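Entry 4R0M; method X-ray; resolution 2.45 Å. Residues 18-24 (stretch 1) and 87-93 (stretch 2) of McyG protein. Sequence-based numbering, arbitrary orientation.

Stretch 1, residues 18-24: TLSEVLE
Stretch 2, residues 87-93: LWACFLG

How do the two backbones lie? Residues 19-24 form a helix that runs on later in the chain, with Thr18 at its N-cap position, phi/psi -103/171; Leu87 onward continues a helix begun earlier. Helical residues keep phi near -65 and psi near -40, although Gly93 turns to -90/0. The N-to-C directions make an angle of 119°, and the axes approach to 9.1 Å. In register, Ser20 CA lies 5.2 Å from Leu92 CA, and Leu19 CA 6.5 Å from Phe91 CA.

What does Leu19 fill? It is the bump in a hollow bounded by the Phe91 ring face under CD1 and the Trp88 ring beside CB. Its CA-to-CB bond points toward the other helix, and its m,t rotamer sets CD1 over one face of the Phe91 ring, 3.5 Å from the centroid and 7° off the normal. This is a CH-pi contact, a methyl resting on the pi cloud; Phe91 has chi1 -72° and chi2 -23°. Leu19 CB is 3.9 Å from Trp88 CZ3, while Leu19 O meets that CZ3 at 3.3 Å, at the ring edge and near its plane. The same carbonyl accepts the helical bond from Leu23 N, 3.1 Å to Leu19 O.

Where does Leu23 settle? One turn on, its CA-to-CB bond also toward the other stretch, with chi1 176° and chi2 61°, it sets one methyl in the notch between Trp88 and Leu92: Leu23 CD2 lies 3.7 Å from Trp88 CE3, oblique to the ring, and 3.9 Å from Leu92 CD2. Trp88 takes chi1 -80° and chi2 103°; Leu92 is m,t. Both start sideways, but their ends come nearer.

What meets at the closest register pair? Ser20 CB, its CA-to-CB bond sideways and chi1 40° (p), lies 3.6 Å from Leu92 CD2. Its hydroxyl bonds within its own stretch, Ser20 OG to Thr18 OG1 at 2.9 Å. No hydrogen bond crosses between the two stretches; apolar packing dominates the 370 Å² buried.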

# COMPACT_ATOMS: atom_id res chain seq x y z
N THR A 18 -19.54 -15.65 -0.83
CA THR A 18 -18.29 -15.77 -1.58
C THR A 18 -18.15 -14.55 -2.47
O THR A 18 -19.10 -13.76 -2.60
CB THR A 18 -18.25 -17.04 -2.46
OG1 THR A 18 -19.31 -16.99 -3.42
CG2 THR A 18 -18.37 -18.30 -1.61
N LEU A 19 -16.99 -14.39 -3.09
CA LEU A 19 -16.74 -13.25 -3.98
C LEU A 19 -17.63 -13.28 -5.23
O LEU A 19 -18.07 -12.23 -5.70
CB LEU A 19 -15.26 -13.17 -4.36
CG LEU A 19 -14.30 -12.72 -3.25
CD1 LEU A 19 -12.86 -13.01 -3.63
CD2 LEU A 19 -14.48 -11.25 -2.90
N SER A 20 -17.91 -14.48 -5.74
CA SER A 20 -18.77 -14.65 -6.91
C SER A 20 -20.20 -14.15 -6.66
O SER A 20 -20.79 -13.48 -7.51
CB SER A 20 -18.77 -16.10 -7.39
OG SER A 20 -18.79 -16.99 -6.30
N GLU A 21 -20.75 -14.47 -5.49
CA GLU A 21 -22.08 -14.01 -5.09
C GLU A 21 -22.14 -12.49 -4.95
O GLU A 21 -23.14 -11.86 -5.31
CB GLU A 21 -22.51 -14.67 -3.78
CG GLU A 21 -22.81 -16.16 -3.91
CD GLU A 21 -22.84 -16.90 -2.59
OE1 GLU A 21 -22.74 -16.24 -1.52
OE2 GLU A 21 -22.96 -18.14 -2.61
N VAL A 22 -21.06 -11.91 -4.43
CA VAL A 22 -20.94 -10.45 -4.27
C VAL A 22 -20.98 -9.74 -5.62
O VAL A 22 -21.68 -8.73 -5.78
CB VAL A 22 -19.68 -10.08 -3.46
CG1 VAL A 22 -19.30 -8.62 -3.64
CG2 VAL A 22 -19.89 -10.39 -1.99
N LEU A 23 -20.25 -10.27 -6.60
CA LEU A 23 -20.25 -9.71 -7.95
C LEU A 23 -21.59 -9.92 -8.67
O LEU A 23 -22.05 -9.03 -9.38
CB LEU A 23 -19.10 -10.30 -8.78
CG LEU A 23 -18.99 -9.90 -10.26
CD1 LEU A 23 -18.80 -8.40 -10.45
CD2 LEU A 23 -17.86 -10.67 -10.93
N GLU A 24 -22.20 -11.08 -8.47
CA GLU A 24 -23.51 -11.40 -9.05
C GLU A 24 -24.60 -10.46 -8.53
O GLU A 24 -25.43 -9.99 -9.30
CB GLU A 24 -23.87 -12.86 -8.80
CG GLU A 24 -23.14 -13.83 -9.73
CD GLU A 24 -22.95 -15.21 -9.14
OE1 GLU A 24 -23.54 -15.52 -8.08
OE2 GLU A 24 -22.19 -16.01 -9.73
N LEU A 87 -8.66 -10.59 -12.59
CA LEU A 87 -8.71 -10.89 -11.16
C LEU A 87 -10.05 -11.53 -10.78
O LEU A 87 -10.09 -12.54 -10.07
CB LEU A 87 -8.48 -9.62 -10.33
CG LEU A 87 -8.48 -9.74 -8.80
CD1 LEU A 87 -7.12 -10.19 -8.29
CD2 LEU A 87 -8.87 -8.42 -8.17
N TRP A 88 -11.14 -10.93 -11.28
CA TRP A 88 -12.48 -11.45 -11.05
C TRP A 88 -12.74 -12.73 -11.78
O TRP A 88 -13.49 -13.58 -11.29
CB TRP A 88 -13.53 -10.39 -11.40
CG TRP A 88 -13.70 -9.39 -10.29
CD1 TRP A 88 -13.22 -8.08 -10.24
CD2 TRP A 88 -14.40 -9.58 -9.01
NE1 TRP A 88 -13.57 -7.47 -9.06
CE2 TRP A 88 -14.27 -8.32 -8.27
CE3 TRP A 88 -15.09 -10.64 -8.42
CZ2 TRP A 88 -14.82 -8.14 -7.01
CZ3 TRP A 88 -15.64 -10.45 -7.15
CH2 TRP A 88 -15.51 -9.23 -6.46
N ALA A 89 -12.12 -12.91 -12.94
CA ALA A 89 -12.16 -14.18 -13.65
C ALA A 89 -11.68 -15.32 -12.74
O ALA A 89 -12.35 -16.35 -12.63
CB ALA A 89 -11.33 -14.12 -14.91
N CYS A 90 -10.54 -15.10 -12.10
CA CYS A 90 -9.96 -16.05 -11.16
C CYS A 90 -10.87 -16.27 -9.95
O CYS A 90 -11.07 -17.42 -9.53
CB CYS A 90 -8.58 -15.56 -10.69
SG CYS A 90 -7.32 -15.51 -11.99
N PHE A 91 -11.44 -15.19 -9.42
CA PHE A 91 -12.37 -15.29 -8.29
C PHE A 91 -13.56 -16.20 -8.60
O PHE A 91 -13.90 -17.08 -7.80
CB PHE A 91 -12.86 -13.91 -7.85
CG PHE A 91 -11.83 -13.07 -7.13
CD1 PHE A 91 -10.74 -13.66 -6.50
CD2 PHE A 91 -11.97 -11.69 -7.07
CE1 PHE A 91 -9.80 -12.88 -5.83
CE2 PHE A 91 -11.03 -10.91 -6.41
CZ PHE A 91 -9.94 -11.50 -5.79
N LEU A 92 -14.16 -16.00 -9.77
CA LEU A 92 -15.35 -16.76 -10.19
C LEU A 92 -15.06 -18.25 -10.41
O LEU A 92 -15.92 -19.09 -10.13
CB LEU A 92 -15.96 -16.16 -11.46
CG LEU A 92 -16.52 -14.73 -11.46
CD1 LEU A 92 -16.94 -14.35 -12.87
CD2 LEU A 92 -17.69 -14.57 -10.51
N GLY A 93 -13.87 -18.56 -10.91
CA GLY A 93 -13.52 -19.95 -11.22
C GLY A 93 -12.86 -20.73 -10.10
O GLY A 93 -12.54 -21.90 -10.27